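Local coordinates for PKS_KS domain-containing protein (Photorhabdus luminescens subsp. laumondii, PDB 6SMO), which probably acts as a 3-oxoacyl-[acyl-carrier-protein] synthase of the thiolase-like superfamily and is seen here with a long polyketone aldehyde in its pocket, at residues Ala217-Leu222 / Ala370-Asn375; Arg121-Ala126 / Ala210-Ala215. All blocks are in the same frame, centred on the assembly; numbering follows the deposited sequence.

How the interactions relate
Strand 212-219 takes part in both contacts. Interaction 2 uses its first half, which runs parallel to the neighbouring strand 123-128 in the large mixed sheet; interaction 1 uses its end and the loop that follows, which meet the start of helix 372-388. The centres of the two contacts lie about 21 Å apart. Along the chain they come in series: interaction 2 closes at Ala215, and interaction 1 opens two residues later, its two segments separated by 147 residues. Thus the strand stays in the sheet along its length and at its C-terminal end comes up to the ligand pocket, where Leu371 touches the bound polyketone.

Interaction 1: residues Ala217-Leu222 / Ala370-Asn375; sequences ASEAPL and ALAAAN. With LKZ (3,5,7,9,11-pentakis(oxidanylidene)dodecanal), chain H.
The carboxylate of Glu219, lying against Ala372 and Leu371, is gripped at both oxygens from outside the two segments: OE2 accepts a hydrogen bond from Ala130 N and OE1 one from Ile131 N. In this thiolase fold, Glu219 ends strand 212-219 of the N-terminal half, whereas Ala370-Asn375 leads into helix 372-388 of the C-terminal half. Because Ala130 and Ile131 both line the ligand pocket, Glu219 probably helps to position their backbone, as a second-shell residue. Its CG is anti to the backbone N (chi1 -156°), and a bend at chi2 turns the acid group across Ala372, with OE2 3.3 Å from Ala372 CB. The aliphatic part of the same chain passes beside Ala370 O, while CB of Glu219 meets CB of Ala373.

No hydrogen bond joins the two segments; they meet through van der Waals contact, the alanines on the Ala217 side and Glu219, Leu371 and Pro221 further along. Ala217 CB points toward Ala372, 4.2 Å from its CB and 3.6 Å from Ala372 O. Ser218, between Ala217 and Glu219, faces the other way and binds Tyr96 O through OG. Further on, the Asn375 side chain donates through ND2 to the backbone O of Cys191, a pocket residue, and its OD1 is bonded to Ser425 OG.

Leu371 divides its two methyl groups between protein and ligand. Its side chain crosses that of Glu219 at about a right angle; CD1 packs on Pro221 CB at 4.1 Å, and CD2 lies next to the polyketone, 3.2 Å from LKZ O19.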
ATOM      1  N   ALA B 217      10.226  -4.994   3.598  1.00 31.47           N
ATOM      2  CA  ALA B 217       9.844  -4.276   2.359  1.00 31.61           C
ATOM      3  C   ALA B 217      11.055  -4.129   1.427  1.00 31.87           C
ATOM      4  O   ALA B 217      12.186  -4.004   1.935  1.00 31.29           O
ATOM      5  CB  ALA B 217       9.254  -2.933   2.709  1.00 31.48           C
ATOM      6  N   SER B 218      10.784  -4.072   0.126  1.00 32.34           N
ATOM      7  CA  SER B 218      11.778  -3.865  -0.954  1.00 33.01           C
ATOM      8  C   SER B 218      11.293  -2.732  -1.858  1.00 34.14           C
ATOM      9  O   SER B 218      10.118  -2.703  -2.127  1.00 33.89           O
ATOM     10  CB  SER B 218      11.975  -5.114  -1.735  1.00 32.87           C
ATOM     11  OG  SER B 218      13.001  -4.962  -2.683  1.00 32.73           O
ATOM     12  N   GLU B 219      12.184  -1.830  -2.279  1.00 35.57           N
ATOM     13  CA  GLU B 219      11.822  -0.702  -3.171  1.00 36.58           C
ATOM     14  C   GLU B 219      12.923  -0.427  -4.197  1.00 37.18           C
ATOM     15  O   GLU B 219      14.067  -0.459  -3.808  1.00 37.16           O
ATOM     16  CB  GLU B 219      11.675   0.542  -2.315  1.00 37.18           C
ATOM     17  CG  GLU B 219      10.799   1.595  -2.921  1.00 38.18           C
ATOM     18  CD  GLU B 219       9.359   1.176  -3.043  1.00 38.94           C
ATOM     19  OE1 GLU B 219       8.845   1.140  -4.156  1.00 40.11           O
ATOM     20  OE2 GLU B 219       8.784   0.878  -2.024  1.00 39.47           O
ATOM     21  N   ALA B 220      12.563  -0.154  -5.458  1.00 37.57           N
ATOM     22  CA  ALA B 220      13.526   0.207  -6.528  1.00 37.88           C
ATOM     23  C   ALA B 220      12.967   1.380  -7.334  1.00 38.17           C
ATOM     24  O   ALA B 220      12.645   1.195  -8.502  1.00 38.39           O
ATOM     25  CB  ALA B 220      13.807  -0.977  -7.401  1.00 37.83           C
ATOM     26  N   PRO B 221      12.910   2.603  -6.779  1.00 38.62           N
ATOM     27  CA  PRO B 221      12.280   3.741  -7.430  1.00 38.98           C
ATOM     28  C   PRO B 221      13.201   4.731  -8.139  1.00 39.50           C
ATOM     29  O   PRO B 221      12.817   5.832  -8.308  1.00 39.56           O
ATOM     30  CB  PRO B 221      11.696   4.424  -6.198  1.00 38.93           C
ATOM     31  CG  PRO B 221      12.771   4.286  -5.177  1.00 38.77           C
ATOM     32  CD  PRO B 221      13.420   2.958  -5.472  1.00 38.74           C
ATOM     33  N   LEU B 222      14.432   4.324  -8.418  1.00 39.92           N
ATOM     34  CA  LEU B 222      15.379   5.216  -9.106  1.00 40.44           C
ATOM     35  C   LEU B 222      15.232   5.047 -10.607  1.00 40.82           C
ATOM     36  O   LEU B 222      16.173   4.647 -11.248  1.00 40.98           O
ATOM     37  CB  LEU B 222      16.781   4.888  -8.617  1.00 40.65           C
ATOM     38  CG  LEU B 222      16.962   5.054  -7.117  1.00 40.67           C
ATOM     39  CD1 LEU B 222      18.427   5.038  -6.751  1.00 41.09           C
ATOM     40  CD2 LEU B 222      16.304   6.328  -6.643  1.00 40.38           C
ATOM     41  N   ALA B 370      13.791   5.530   0.694  1.00 31.88           N
ATOM     42  CA  ALA B 370      13.504   4.329  -0.121  1.00 31.80           C
ATOM     43  C   ALA B 370      12.016   3.985  -0.032  1.00 31.54           C
ATOM     44  O   ALA B 370      11.677   2.839  -0.279  1.00 31.41           O
ATOM     45  CB  ALA B 370      14.374   3.182   0.319  1.00 31.86           C
ATOM     46  N   LEU B 371      11.197   4.956   0.368  1.00 31.24           N
ATOM     47  CA  LEU B 371       9.722   4.821   0.478  1.00 31.10           C
ATOM     48  C   LEU B 371       9.382   3.713   1.472  1.00 31.06           C
ATOM     49  O   LEU B 371       9.720   3.867   2.642  1.00 31.53           O
ATOM     50  CB  LEU B 371       9.073   4.602  -0.893  1.00 31.21           C
ATOM     51  CG  LEU B 371       9.675   5.384  -2.060  1.00 31.38           C
ATOM     52  CD1 LEU B 371       8.857   5.180  -3.319  1.00 31.42           C
ATOM     53  CD2 LEU B 371       9.790   6.862  -1.744  1.00 31.34           C
ATOM     54  N   ALA B 372       8.690   2.670   1.016  1.00 30.82           N
ATOM     55  CA  ALA B 372       8.303   1.524   1.867  1.00 30.68           C
ATOM     56  C   ALA B 372       9.558   0.841   2.413  1.00 30.64           C
ATOM     57  O   ALA B 372       9.580   0.517   3.603  1.00 31.18           O
ATOM     58  CB  ALA B 372       7.497   0.555   1.051  1.00 30.47           C
ATOM     59  N   ALA B 373      10.595   0.712   1.584  1.00 30.56           N
ATOM     60  CA  ALA B 373      11.857   0.048   1.978  1.00 30.68           C
ATOM     61  C   ALA B 373      12.543   0.764   3.150  1.00 30.71           C
ATOM     62  O   ALA B 373      13.191   0.077   3.933  1.00 30.92           O
ATOM     63  CB  ALA B 373      12.759  -0.112   0.785  1.00 30.76           C
ATOM     64  N   ALA B 374      12.418   2.091   3.246  1.00 30.66           N
ATOM     65  CA  ALA B 374      13.041   2.903   4.315  1.00 30.58           C
ATOM     66  C   ALA B 374      12.561   2.443   5.692  1.00 30.36           C
ATOM     67  O   ALA B 374      13.379   2.425   6.596  1.00 30.57           O
ATOM     68  CB  ALA B 374      12.711   4.355   4.104  1.00 30.69           C
ATOM     69  N   ASN B 375      11.285   2.091   5.838  1.00 30.07           N
ATOM     70  CA  ASN B 375      10.761   1.618   7.145  1.00 29.81           C
ATOM     71  C   ASN B 375      11.498   0.356   7.590  1.00 29.60           C
ATOM     72  O   ASN B 375      11.893   0.301   8.744  1.00 29.23           O
ATOM     73  CB  ASN B 375       9.279   1.270   7.068  1.00 30.15           C
ATOM     74  CG  ASN B 375       8.434   2.424   6.597  1.00 30.53           C
ATOM     75  OD1 ASN B 375       8.763   3.574   6.852  1.00 30.98           O
ATOM     76  ND2 ASN B 375       7.342   2.124   5.924  1.00 30.72           N
TER
HETATM   77  C4  LKZ H 501       5.027   7.539  -7.983  1.00 56.67           C
HETATM   78  C5  LKZ H 501       3.977   6.796  -7.197  1.00 55.90           C
HETATM   79  C6  LKZ H 501       4.463   5.861  -6.085  1.00 54.13           C
HETATM   80  C7  LKZ H 501       4.083   6.457  -4.748  1.00 53.98           C
HETATM   81  C8  LKZ H 501       4.372   5.680  -3.458  1.00 53.57           C
HETATM   82  C10 LKZ H 501       5.610   8.608   0.693  1.00 50.39           C
HETATM   83  C22 LKZ H 501       5.250   6.791  -9.283  1.00 57.45           C
HETATM   84  C11 LKZ H 501       6.886   7.805   0.733  1.00 49.00           C
HETATM   85  O19 LKZ H 501       7.975   8.297   0.498  1.00 50.76           O
HETATM   86  C3  LKZ H 501       4.670   7.744  -0.126  1.00 51.25           C
HETATM   87  O23 LKZ H 501       3.576   7.435   0.312  1.00 51.50           O
HETATM   88  C2  LKZ H 501       5.208   7.176  -1.447  1.00 52.69           C
HETATM   89  C9  LKZ H 501       4.060   6.622  -2.291  1.00 53.28           C
HETATM   90  O20 LKZ H 501       2.914   6.983  -2.106  1.00 54.56           O
HETATM   91  O21 LKZ H 501       3.601   7.568  -4.703  1.00 53.48           O
HETATM   92  O22 LKZ H 501       2.796   6.930  -7.474  1.00 56.92           O
HETATM   93  O24 LKZ H 501       4.685   7.102 -10.321  1.00 58.84           O
HETATM   94  C23 LKZ H 501       6.226   5.632  -9.217  1.00 57.56           C

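Interaction 2: residues Arg121-Ala126 / Ala210-Ala215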
ATOM      1  N   ARG B 121       3.708 -24.992   7.097  1.00 48.56           N
ATOM      2  CA  ARG B 121       2.304 -24.616   7.428  1.00 48.87           C
ATOM      3  C   ARG B 121       2.280 -23.438   8.412  1.00 46.75           C
ATOM      4  O   ARG B 121       1.286 -22.684   8.391  1.00 45.71           O
ATOM      5  CB  ARG B 121       1.550 -25.814   8.016  1.00 51.22           C
ATOM      6  CG  ARG B 121       1.310 -26.951   7.031  1.00 53.38           C
ATOM      7  CD  ARG B 121       0.717 -28.176   7.703  1.00 55.28           C
ATOM      8  NE  ARG B 121       0.400 -29.237   6.754  1.00 56.83           N
ATOM      9  CZ  ARG B 121       1.268 -30.125   6.271  1.00 58.18           C
ATOM     10  NH1 ARG B 121       0.857 -31.044   5.412  1.00 58.60           N
ATOM     11  NH2 ARG B 121       2.540 -30.097   6.636  1.00 59.04           N
ATOM     12  N   ARG B 122       3.323 -23.290   9.240  1.00 45.28           N
ATOM     13  CA  ARG B 122       3.413 -22.272  10.324  1.00 44.31           C
ATOM     14  C   ARG B 122       4.433 -21.181   9.958  1.00 42.59           C
ATOM     15  O   ARG B 122       4.825 -20.423  10.870  1.00 41.94           O
ATOM     16  CB  ARG B 122       3.801 -22.951  11.642  1.00 44.92           C
ATOM     17  CG  ARG B 122       2.865 -24.073  12.074  1.00 45.45           C
ATOM     18  CD  ARG B 122       1.546 -23.560  12.621  1.00 45.74           C
ATOM     19  NE  ARG B 122       1.712 -22.909  13.914  1.00 45.95           N
ATOM     20  CZ  ARG B 122       0.738 -22.319  14.603  1.00 46.36           C
ATOM     21  NH1 ARG B 122      -0.498 -22.289  14.131  1.00 46.28           N
ATOM     22  NH2 ARG B 122       1.007 -21.759  15.770  1.00 47.13           N
ATOM     23  N   PHE B 123       4.836 -21.094   8.684  1.00 41.15           N
ATOM     24  CA  PHE B 123       5.839 -20.123   8.168  1.00 40.25           C
ATOM     25  C   PHE B 123       5.245 -19.350   6.984  1.00 39.04           C
ATOM     26  O   PHE B 123       4.910 -19.986   5.965  1.00 39.69           O
ATOM     27  CB  PHE B 123       7.131 -20.845   7.776  1.00 40.45           C
ATOM     28  CG  PHE B 123       8.127 -19.995   7.026  1.00 40.92           C
ATOM     29  CD1 PHE B 123       8.496 -18.745   7.501  1.00 41.00           C
ATOM     30  CD2 PHE B 123       8.704 -20.448   5.849  1.00 41.37           C
ATOM     31  CE1 PHE B 123       9.410 -17.965   6.811  1.00 41.20           C
ATOM     32  CE2 PHE B 123       9.622 -19.668   5.161  1.00 41.59           C
ATOM     33  CZ  PHE B 123       9.973 -18.427   5.642  1.00 41.60           C
ATOM     34  N   GLY B 124       5.127 -18.023   7.123  1.00 37.18           N
ATOM     35  CA  GLY B 124       4.507 -17.124   6.127  1.00 36.27           C
ATOM     36  C   GLY B 124       5.401 -15.946   5.775  1.00 35.09           C
ATOM     37  O   GLY B 124       6.306 -15.631   6.572  1.00 34.71           O
ATOM     38  N   VAL B 125       5.145 -15.311   4.627  1.00 34.30           N
ATOM     39  CA  VAL B 125       5.933 -14.163   4.085  1.00 33.71           C
ATOM     40  C   VAL B 125       5.050 -12.909   4.097  1.00 33.32           C
ATOM     41  O   VAL B 125       3.822 -13.046   3.946  1.00 33.55           O
ATOM     42  CB  VAL B 125       6.462 -14.467   2.669  1.00 33.72           C
ATOM     43  CG1 VAL B 125       7.240 -13.298   2.082  1.00 33.76           C
ATOM     44  CG2 VAL B 125       7.311 -15.728   2.645  1.00 33.88           C
ATOM     45  N   ALA B 126       5.666 -11.736   4.276  1.00 32.87           N
ATOM     46  CA  ALA B 126       5.015 -10.405   4.217  1.00 32.75           C
ATOM     47  C   ALA B 126       6.041  -9.354   3.773  1.00 32.56           C
ATOM     48  O   ALA B 126       6.591  -8.652   4.643  1.00 31.96           O
ATOM     49  CB  ALA B 126       4.408 -10.067   5.557  1.00 32.70           C
ATOM     50  N   ALA B 210       1.023 -18.343  12.929  1.00 39.06           N
ATOM     51  CA  ALA B 210       2.402 -18.614  12.454  1.00 38.81           C
ATOM     52  C   ALA B 210       3.364 -18.720  13.642  1.00 38.81           C
ATOM     53  O   ALA B 210       3.102 -18.084  14.682  1.00 38.95           O
ATOM     54  CB  ALA B 210       2.837 -17.530  11.499  1.00 38.33           C
ATOM     55  N   ASP B 211       4.433 -19.508  13.480  1.00 38.56           N
ATOM     56  CA  ASP B 211       5.562 -19.627  14.442  1.00 38.59           C
ATOM     57  C   ASP B 211       6.724 -18.765  13.938  1.00 37.89           C
ATOM     58  O   ASP B 211       7.281 -18.004  14.748  1.00 37.53           O
ATOM     59  CB  ASP B 211       5.984 -21.088  14.628  1.00 39.28           C
ATOM     60  CG  ASP B 211       4.955 -21.941  15.351  1.00 39.76           C
ATOM     61  OD1 ASP B 211       4.236 -21.395  16.214  1.00 40.00           O
ATOM     62  OD2 ASP B 211       4.875 -23.147  15.043  1.00 40.37           O
ATOM     63  N   ILE B 212       7.063 -18.892  12.650  1.00 37.35           N
ATOM     64  CA  ILE B 212       8.090 -18.072  11.937  1.00 36.47           C
ATOM     65  C   ILE B 212       7.360 -17.142  10.959  1.00 35.39           C
ATOM     66  O   ILE B 212       6.261 -17.513  10.504  1.00 35.37           O
ATOM     67  CB  ILE B 212       9.116 -18.969  11.211  1.00 36.87           C
ATOM     68  CG1 ILE B 212       9.549 -20.167  12.064  1.00 37.66           C
ATOM     69  CG2 ILE B 212      10.314 -18.152  10.751  1.00 36.56           C
ATOM     70  CD1 ILE B 212      10.179 -21.290  11.271  1.00 38.19           C
ATOM     71  N   MET B 213       7.945 -15.981  10.653  1.00 34.08           N
ATOM     72  CA  MET B 213       7.384 -15.002   9.683  1.00 33.41           C
ATOM     73  C   MET B 213       8.509 -14.133   9.105  1.00 32.55           C
ATOM     74  O   MET B 213       9.178 -13.430   9.888  1.00 31.86           O
ATOM     75  CB  MET B 213       6.332 -14.110  10.355  1.00 33.43           C
ATOM     76  CG  MET B 213       5.298 -13.562   9.390  1.00 33.35           C
ATOM     77  SD  MET B 213       4.027 -14.775   8.961  1.00 33.80           S
ATOM     78  CE  MET B 213       3.149 -13.886   7.676  1.00 33.73           C
ATOM     79  N   LEU B 214       8.706 -14.193   7.785  1.00 32.23           N
ATOM     80  CA  LEU B 214       9.655 -13.329   7.030  1.00 31.88           C
ATOM     81  C   LEU B 214       8.926 -12.041   6.631  1.00 31.79           C
ATOM     82  O   LEU B 214       8.044 -12.108   5.753  1.00 31.81           O
ATOM     83  CB  LEU B 214      10.170 -14.094   5.806  1.00 31.40           C
ATOM     84  CG  LEU B 214      11.369 -13.469   5.093  1.00 31.30           C
ATOM     85  CD1 LEU B 214      12.302 -14.542   4.552  1.00 31.43           C
ATOM     86  CD2 LEU B 214      10.923 -12.539   3.974  1.00 31.15           C
ATOM     87  N   ALA B 215       9.276 -10.918   7.267  1.00 31.87           N
ATOM     88  CA  ALA B 215       8.603  -9.606   7.114  1.00 31.91           C
ATOM     89  C   ALA B 215       9.619  -8.541   6.683  1.00 31.83           C
ATOM     90  O   ALA B 215      10.825  -8.738   6.924  1.00 32.24           O
ATOM     91  CB  ALA B 215       7.927  -9.230   8.410  1.00 32.25           C
TER
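Two successive bends in the Arg122 side chain, at chi2 (-75°) and chi3 (-70°), fold the chain back so that the guanidinium edge meets Asp211, with Ala210 N over one of its faces; the Asp211 CG, anti to the carbonyl carbon, carries the carboxylate toward NE and NH2. The salt bridge runs from Arg122 NH2 to Asp211 OD1 at 3.3 Å, with a weak partner bond from NE to OD2. The two planes are turned 67° apart, so the groups do not lie flat together, and OD1 is approached from above the carboxylate plane. Each charge also has a second partner: Arg122 NH1 reaches Gly208 O, and Asp211 OD1 pairs with Arg27.

In the backbone next to this bridge, Arg122 O accepts from two donors, Asp211 N at 2.8 Å and Ile212 N at 3.2 Å. The register moves from Arg122 opposite Ala210 to Phe123 opposite Ile212, leaving Asp211 as an extra residue. A regular ladder follows, in which Leu214 N donates to Gly124 O at 3.0 Å and Ala126 N to Leu214 O at 2.8 Å.

One face of the pair carries Phe123, Val125, Ile212 and Leu214. CD1 of the Phe123 ring lies 3.8 Å from Ile212 CB, its CE1 reaches Leu214 CB, and helix 169-178 packs on Phe123, Val125 and Leu214. On the opposite face, Met213 curls across to Gly124: SD sits 3.4 Å from Gly124 O. Helix 193-206 covers Met213 and Ala215. Helices on both faces of this strand pair are consistent with the layered alpha-beta-alpha-beta-alpha thiolase fold.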